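Local coordinates for ALBA-Domain Protein (Trypanosoma brucei, PDB 7DL8) that probably binds RNA through its Alba domain, as other members of this small nucleic-acid-binding family do, at the interface of chains A and B and the interface of chains C and B. Numbering follows the deposited sequence. Chains: chain A/B/C, ALBA-Domain Protein.

Contact 1: the interface of chains A and B. Residues chain A 17-18, 21, 47-48, 51; chain B 16-18, 21, 47-48, 51.
The phenol oxygen of A:Tyr18 is the best-held polar atom here, gripped by one sound hydrogen bond, to the backbone carbonyl of B:Gly47. It donates to that carbonyl, OH to B:Gly47 O at 2.8 Å, and sits well above the carbonyl plane (64° out of it). Near the same hydroxyl, B:Glu51 OE2 is modelled too close for its separation to be trusted, so the carboxylate counts as a neighbour and not as a second grip. The carboxyl carbon CD of B:Glu51 lies at the edge of the ring, in its plane, while the two flat groups are steeply inclined to each other. A bend at chi2 turns this carboxylate toward the phenol.

The two-fold repeats the set: B:Tyr18 OH lies 2.8 Å from A:Gly47 O, also a hydrogen bond, with A:Glu51 OE1 beside it. Between these ends the rings of A:Tyr18 and B:Tyr18 stack, nearly parallel at 11°, with A:Tyr18 CE1 3.3 Å from B:Tyr18 CE1. Each CG stands anti to the carbonyl carbon (chi1 -54° in A:Tyr18), sending the ring across to the other subunit. Tyrosine suits the place because its face can stack while its tip bonds, and glycine at 47, lacking a side chain, may ease the hydroxyl's approach to the main chain. The two carboxylates, 6.7 Å apart between A:Glu51 OE1 and B:Glu51 OE2, may raise each other's pKa. Past the rings, the A:Thr21 and B:Thr21 side chains cross at about a right angle, and the methyl CG2 of A:Thr21 rests 3.5 Å from B:Gly17 O.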
# COMPACT_ATOMS: atom_id res chain seq x y z
N GLY A 17 6.22 9.45 7.52
CA GLY A 17 6.10 9.54 6.08
C GLY A 17 7.38 9.13 5.38
O GLY A 17 8.38 8.77 6.00
N TYR A 18 7.32 9.21 4.05
CA TYR A 18 8.36 8.73 3.15
C TYR A 18 9.30 9.82 2.64
O TYR A 18 10.26 9.49 1.93
CB TYR A 18 7.73 8.00 1.97
CG TYR A 18 6.80 6.89 2.39
CD1 TYR A 18 7.10 6.09 3.49
CD2 TYR A 18 5.62 6.64 1.70
CE1 TYR A 18 6.25 5.08 3.88
CE2 TYR A 18 4.77 5.63 2.09
CZ TYR A 18 5.09 4.85 3.18
OH TYR A 18 4.23 3.84 3.56
N THR A 21 12.77 9.30 3.34
CA THR A 21 13.25 8.01 2.85
C THR A 21 13.62 8.10 1.38
O THR A 21 14.63 7.52 0.96
CB THR A 21 12.16 6.95 3.05
OG1 THR A 21 11.82 6.83 4.44
CG2 THR A 21 12.61 5.59 2.52
N GLY A 47 4.48 -2.32 -1.09
CA GLY A 47 4.12 -0.92 -0.95
C GLY A 47 5.26 0.05 -1.13
O GLY A 47 5.02 1.25 -1.26
N ALA A 48 6.50 -0.44 -1.15
CA ALA A 48 7.66 0.42 -1.37
C ALA A 48 7.98 0.60 -2.84
O ALA A 48 8.90 1.35 -3.18
CB ALA A 48 8.88 -0.15 -0.64
N GLU A 51 7.67 4.33 -3.76
CA GLU A 51 8.80 5.18 -3.38
C GLU A 51 10.01 4.92 -4.25
O GLU A 51 10.76 5.86 -4.57
CB GLU A 51 9.13 4.96 -1.90
CG GLU A 51 8.11 5.57 -0.96
CD GLU A 51 6.90 4.67 -0.79
OE1 GLU A 51 7.10 3.46 -0.57
OE2 GLU A 51 5.76 5.16 -0.91
N VAL B 16 14.93 -0.10 -1.75
CA VAL B 16 14.18 0.94 -1.08
C VAL B 16 13.19 0.30 -0.12
O VAL B 16 12.43 -0.60 -0.50
CB VAL B 16 13.46 1.84 -2.10
CG1 VAL B 16 12.64 2.91 -1.40
CG2 VAL B 16 14.45 2.45 -3.06
N GLY B 17 13.20 0.75 1.13
CA GLY B 17 12.31 0.17 2.12
C GLY B 17 12.14 1.11 3.30
O GLY B 17 12.71 2.20 3.34
N TYR B 18 11.35 0.65 4.26
CA TYR B 18 10.95 1.47 5.40
C TYR B 18 11.77 1.24 6.66
O TYR B 18 11.65 2.02 7.61
CB TYR B 18 9.46 1.27 5.68
CG TYR B 18 8.63 1.51 4.43
CD1 TYR B 18 8.90 2.59 3.60
CD2 TYR B 18 7.61 0.65 4.08
CE1 TYR B 18 8.16 2.80 2.45
CE2 TYR B 18 6.85 0.86 2.95
CZ TYR B 18 7.13 1.94 2.13
OH TYR B 18 6.39 2.15 1.00
N THR B 21 13.42 4.19 8.56
CA THR B 21 12.45 5.28 8.65
C THR B 21 11.56 5.09 9.87
O THR B 21 11.23 6.06 10.56
CB THR B 21 11.61 5.34 7.37
OG1 THR B 21 12.46 5.51 6.24
CG2 THR B 21 10.61 6.49 7.44
N GLY B 47 -0.81 5.08 2.60
CA GLY B 47 0.09 3.95 2.69
C GLY B 47 1.06 3.99 3.85
O GLY B 47 1.69 2.97 4.14
N ALA B 48 1.19 5.13 4.52
CA ALA B 48 2.07 5.25 5.67
C ALA B 48 1.39 4.87 6.97
O ALA B 48 2.04 4.87 8.02
CB ALA B 48 2.63 6.67 5.76
N GLU B 51 3.17 1.89 8.49
CA GLU B 51 4.42 2.22 9.16
C GLU B 51 4.17 2.95 10.48
O GLU B 51 4.93 2.75 11.44
CB GLU B 51 5.30 3.06 8.25
CG GLU B 51 5.95 2.25 7.14
CD GLU B 51 5.02 2.03 5.97
OE1 GLU B 51 4.93 0.88 5.49
OE2 GLU B 51 4.36 3.00 5.55

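Contact 2: the interface of chains C and B. Residues chain C 46-50, 53, 72, 88; chain B 46, 49-50, 53, 72, 88.
At the tight end of this helix-to-helix contact, the side chain of B:Asn50 enters beside the start of the chain C helix 49-61. Its amide oxygen OD1 accepts the backbone N-H of C:Asn50 at 2.6 Å, with the donor in the plane of the carbonyl; the bond is bent, 126° at the hydrogen. A side-chain oxygen at a helix start may be favoured by the helix dipole, and asparagine offers one without a full charge. The same OD1 lies 3.3 Å from C:Ile49 CB, while the amide carbon CG faces the backbone oxygen of C:Gly46. Side-chain-free glycines at 46 and 47 plausibly allow the amide to come this close to the main chain.

The two-fold is broken locally. B:Asn50 has CG anti to its carbonyl carbon (chi1 -46°), whereas C:Asn50 holds CG in the crowded position between N and carbonyl carbon (chi1 71°). The two amides cross obliquely, their planes steeply inclined, linked by a weak bond from B:Asn50 ND2 to C:Asn50 OD1.

Toward the sheets the contact loosens into branched apolar tips. C:Thr72 turns its methyl CG2, not its hydroxyl, to B:Val53 CG1 at 3.8 Å, and C:Val53 reaches B:Thr72 tip to tip in the reciprocal pair. The CD1 methyls of C:Ile88 and B:Ile88 meet end on at 4.0 Å. Threonine and isoleucine suit the strands, valine at 53 is tolerated in the helix, and all three present compact methyls to an apolar contact. The site joins chains B and C about a two-fold, by their 49-61 helices and side chains from the strands that hold residues 72 and 88, though the structure alone does not show whether this pairing forms in the cell.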
# COMPACT_ATOMS: atom_id res chain seq x y z
N GLY C 46 0.06 -6.25 8.54
CA GLY C 46 1.14 -5.59 7.83
C GLY C 46 0.73 -4.54 6.83
O GLY C 46 0.12 -3.52 7.19
N GLY C 47 1.06 -4.77 5.56
CA GLY C 47 0.77 -3.82 4.50
C GLY C 47 -0.70 -3.64 4.19
O GLY C 47 -1.04 -2.70 3.47
N ALA C 48 -1.56 -4.52 4.69
CA ALA C 48 -2.99 -4.41 4.50
C ALA C 48 -3.68 -3.62 5.60
O ALA C 48 -4.90 -3.45 5.56
CB ALA C 48 -3.62 -5.81 4.40
N ILE C 49 -2.93 -3.13 6.59
CA ILE C 49 -3.52 -2.38 7.70
C ILE C 49 -4.21 -1.12 7.19
O ILE C 49 -5.30 -0.76 7.66
CB ILE C 49 -2.45 -2.06 8.75
CG1 ILE C 49 -2.11 -3.31 9.57
CG2 ILE C 49 -2.90 -0.93 9.66
CD1 ILE C 49 -0.94 -3.13 10.51
N ASN C 50 -3.60 -0.44 6.21
CA ASN C 50 -4.23 0.75 5.65
C ASN C 50 -5.53 0.40 4.93
O ASN C 50 -6.51 1.15 5.01
CB ASN C 50 -3.26 1.48 4.72
CG ASN C 50 -3.01 0.74 3.43
OD1 ASN C 50 -2.71 -0.45 3.43
ND2 ASN C 50 -3.15 1.45 2.31
N VAL C 53 -8.33 0.19 7.20
CA VAL C 53 -8.80 1.51 7.61
C VAL C 53 -9.72 2.09 6.54
O VAL C 53 -10.73 2.74 6.85
CB VAL C 53 -7.60 2.44 7.89
CG1 VAL C 53 -8.06 3.89 8.04
CG2 VAL C 53 -6.86 1.98 9.14
N THR C 72 -3.97 -2.18 18.26
CA THR C 72 -2.85 -2.69 17.47
C THR C 72 -2.10 -3.74 18.28
O THR C 72 -2.05 -3.68 19.51
CB THR C 72 -1.90 -1.56 17.06
OG1 THR C 72 -1.35 -0.94 18.22
CG2 THR C 72 -2.64 -0.52 16.23
N ILE C 88 -3.83 -4.58 13.00
CA ILE C 88 -4.83 -3.63 13.48
C ILE C 88 -6.16 -4.36 13.58
O ILE C 88 -6.41 -5.33 12.85
CB ILE C 88 -4.94 -2.39 12.57
CG1 ILE C 88 -5.62 -1.24 13.30
CG2 ILE C 88 -5.68 -2.72 11.28
CD1 ILE C 88 -5.61 0.07 12.53
N GLY B 46 -2.65 7.51 4.28
CA GLY B 46 -2.68 6.47 3.27
C GLY B 46 -1.77 5.29 3.51
O GLY B 46 -1.92 4.57 4.50
N ILE B 49 0.10 4.54 6.92
CA ILE B 49 -0.62 4.12 8.13
C ILE B 49 -0.01 2.84 8.68
O ILE B 49 0.07 2.65 9.90
CB ILE B 49 -2.12 3.97 7.83
CG1 ILE B 49 -2.75 5.34 7.57
CG2 ILE B 49 -2.84 3.26 8.97
CD1 ILE B 49 -4.17 5.28 7.06
N ASN B 50 0.43 1.94 7.79
CA ASN B 50 1.05 0.70 8.24
C ASN B 50 2.34 0.98 9.00
O ASN B 50 2.60 0.37 10.05
CB ASN B 50 1.33 -0.21 7.04
CG ASN B 50 0.14 -0.31 6.10
OD1 ASN B 50 -1.01 -0.17 6.50
ND2 ASN B 50 0.43 -0.55 4.82
N VAL B 53 1.70 2.36 12.44
CA VAL B 53 1.32 1.32 13.39
C VAL B 53 2.55 0.53 13.83
O VAL B 53 2.68 0.17 15.01
CB VAL B 53 0.25 0.40 12.77
CG1 VAL B 53 0.08 -0.87 13.59
CG2 VAL B 53 -1.08 1.14 12.66
N THR B 72 -9.20 7.04 13.51
CA THR B 72 -9.04 7.11 12.07
C THR B 72 -9.97 8.18 11.51
O THR B 72 -11.03 8.47 12.07
CB THR B 72 -9.35 5.76 11.40
OG1 THR B 72 -10.69 5.36 11.70
CG2 THR B 72 -8.38 4.69 11.90
N ILE B 88 -4.64 7.97 10.24
CA ILE B 88 -4.66 7.36 11.57
C ILE B 88 -3.94 8.30 12.52
O ILE B 88 -3.05 9.06 12.12
CB ILE B 88 -4.01 5.95 11.57
CG1 ILE B 88 -4.43 5.17 12.82
CG2 ILE B 88 -2.50 6.05 11.46
CD1 ILE B 88 -3.95 3.74 12.83

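Contact 1 and contact 2 lie about 13 Å apart between the centres of their C-alpha atoms, and both draw on the same stretch of chain B, the 3-10 helix 46-48 and the helix 49-61 that follows. Neighbouring side chains of that helix serve different partners: B:Glu51 turns to chain A, whereas B:Ile49, B:Asn50 and B:Val53 turn to chain C. Chain B thus bridges two copies at once through two distinct two-fold interfaces. Contact 1 adds the loop at 17-18, contact 2 the sheet residues 72 and 88. Two kinds of pairing could build the four-copy deposited assembly, which may or may not persist in solution.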